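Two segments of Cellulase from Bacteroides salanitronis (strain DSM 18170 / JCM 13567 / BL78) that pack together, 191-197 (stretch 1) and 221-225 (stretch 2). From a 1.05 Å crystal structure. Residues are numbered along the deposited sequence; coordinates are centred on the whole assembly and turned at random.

Stretch 1 (191-197) RQYAVLN
Stretch 2 221-225: VPGYV

Residues 191-197 form regular α-helix, with phi/psi near -62/-42 throughout and i to i+4 hydrogen bonds such as Leu196 N to Gln192 O (3.0 Å); the helix continues beyond Asn197. Against it, running in roughly the opposite direction, lies an extended segment, in which Val221 (-135/128) and Pro222 (-97/162) belong to a strand that begins earlier in the chain, the backbone stays extended through Gly223 (-93/-179) and Tyr224 (-62/128), and Val225 turns to 47/28. The backbones come nearest at Tyr193 and Tyr224, whose CA atoms are 6.7 Å apart, and the contact buries 287 Å² in total.

Arg191, in a t chi1 rotamer, stays out of reach. Gln192 points toward the second stretch (chi1 m, chi2 t, chi3 20°), and its OE1 accepts a short hydrogen bond of 2.6 Å from Tyr224 OH, near the plane of the tyrosine ring. Tyr224 reaches this acceptor with chi1 at -163° and chi2 at -86°.

One residue on, the CA-to-CB bond of Tyr193 points sideways, but the m rotamer (chi2 -43°) brings its ring closer. Its edge meets the face of the Tyr224 ring, with planes at 88°, centroids 5.3 Å apart and CE1 3.7 Å from Tyr224 CG, a geometry that sets the partly positive C-H edge of Tyr193 against the π-electron face of Tyr224. Tyr224 is thus held by its hydroxyl and by one ring face.

Ala194 and Val195 (chi1 t) make no contact. Leu196, one turn after Gln192, points toward the second stretch again; chi1 t and chi2 p place CD2 against the backbone, 3.6 Å from Gly223 C and 3.5 Å from Tyr224 N, and 4.3 Å from Tyr224 CB in an apolar contact.

Asn197 (chi1 m, chi2 -41°) makes its link through water 1, which donates to Asn197 OD1 and to Pro222 O, each at 2.9 Å.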

# COMPACT_ATOMS: atom_id res chain seq x y z
N ARG A 191 3.50 -24.29 -1.22
CA ARG A 191 4.90 -23.86 -1.23
C ARG A 191 5.03 -22.37 -1.51
O ARG A 191 5.80 -21.68 -0.82
CB ARG A 191 5.70 -24.67 -2.24
CG ARG A 191 7.18 -24.33 -2.24
CD ARG A 191 7.84 -24.50 -0.88
NE ARG A 191 9.24 -24.13 -0.92
CZ ARG A 191 9.91 -23.61 0.10
NH1 ARG A 191 9.31 -23.39 1.27
NH2 ARG A 191 11.19 -23.27 -0.06
N GLN A 192 4.35 -21.85 -2.53
CA GLN A 192 4.47 -20.43 -2.79
C GLN A 192 4.05 -19.61 -1.58
O GLN A 192 4.70 -18.60 -1.25
CB GLN A 192 3.67 -20.02 -4.01
CG GLN A 192 4.27 -20.44 -5.33
CD GLN A 192 3.46 -19.93 -6.50
OE1 GLN A 192 2.67 -18.98 -6.34
NE2 GLN A 192 3.60 -20.53 -7.66
N TYR A 193 2.95 -19.98 -0.89
CA TYR A 193 2.56 -19.22 0.29
C TYR A 193 3.66 -19.25 1.34
O TYR A 193 3.94 -18.24 2.01
CB TYR A 193 1.27 -19.76 0.90
CG TYR A 193 0.07 -19.72 -0.03
CD1 TYR A 193 -0.19 -18.63 -0.83
CD2 TYR A 193 -0.79 -20.80 -0.11
CE1 TYR A 193 -1.27 -18.62 -1.69
CE2 TYR A 193 -1.88 -20.81 -0.95
CZ TYR A 193 -2.12 -19.71 -1.75
OH TYR A 193 -3.17 -19.66 -2.63
N ALA A 194 4.30 -20.41 1.51
CA ALA A 194 5.36 -20.55 2.50
C ALA A 194 6.56 -19.70 2.12
O ALA A 194 7.18 -19.08 2.99
CB ALA A 194 5.76 -22.01 2.64
N VAL A 195 6.92 -19.67 0.84
CA VAL A 195 8.05 -18.86 0.40
C VAL A 195 7.80 -17.38 0.68
O VAL A 195 8.69 -16.68 1.18
CB VAL A 195 8.35 -19.12 -1.08
CG1 VAL A 195 9.35 -18.11 -1.61
CG2 VAL A 195 8.88 -20.54 -1.27
N LEU A 196 6.60 -16.88 0.38
CA LEU A 196 6.32 -15.48 0.68
C LEU A 196 6.44 -15.21 2.17
O LEU A 196 7.00 -14.18 2.60
CB LEU A 196 4.94 -15.10 0.15
CG LEU A 196 4.52 -13.66 0.44
CD1 LEU A 196 5.51 -12.62 -0.07
CD2 LEU A 196 3.14 -13.39 -0.17
N ASN A 197 5.95 -16.12 3.00
CA ASN A 197 6.11 -15.95 4.44
C ASN A 197 7.58 -15.93 4.84
O ASN A 197 7.98 -15.15 5.72
CB ASN A 197 5.33 -17.02 5.20
CG ASN A 197 3.83 -16.78 5.18
OD1 ASN A 197 3.36 -15.65 5.30
ND2 ASN A 197 3.06 -17.85 5.03
N VAL A 221 3.85 -6.06 6.09
CA VAL A 221 4.14 -7.34 5.45
C VAL A 221 2.89 -7.85 4.76
O VAL A 221 1.83 -7.92 5.39
CB VAL A 221 4.71 -8.36 6.46
CG1 VAL A 221 6.17 -8.04 6.76
CG2 VAL A 221 3.90 -8.38 7.76
N PRO A 222 2.97 -8.22 3.47
CA PRO A 222 1.76 -8.62 2.75
C PRO A 222 1.53 -10.12 2.70
O PRO A 222 2.44 -10.94 2.87
CB PRO A 222 2.02 -8.09 1.33
CG PRO A 222 3.52 -8.30 1.17
CD PRO A 222 4.09 -7.94 2.54
N GLY A 223 0.28 -10.49 2.40
CA GLY A 223 -0.06 -11.81 1.96
C GLY A 223 -0.05 -11.91 0.45
O GLY A 223 0.21 -10.95 -0.27
N TYR A 224 -0.38 -13.11 -0.03
CA TYR A 224 -0.26 -13.40 -1.45
C TYR A 224 -1.17 -12.51 -2.28
O TYR A 224 -2.37 -12.39 -1.98
CB TYR A 224 -0.55 -14.89 -1.69
CG TYR A 224 -0.06 -15.39 -3.03
CD1 TYR A 224 -0.84 -15.29 -4.17
CD2 TYR A 224 1.18 -16.02 -3.15
CE1 TYR A 224 -0.40 -15.76 -5.39
CE2 TYR A 224 1.61 -16.51 -4.37
CZ TYR A 224 0.82 -16.40 -5.48
OH TYR A 224 1.22 -16.88 -6.71
N VAL A 225 -0.57 -11.86 -3.28
CA VAL A 225 -1.20 -10.91 -4.20
C VAL A 225 -2.05 -9.87 -3.48
O VAL A 225 -2.95 -9.28 -4.07
CB VAL A 225 -1.87 -11.61 -5.41
CG1 VAL A 225 -3.23 -12.21 -5.08
CG2 VAL A 225 -1.95 -10.68 -6.62
O HOH W 1 2.42 -13.85 3.24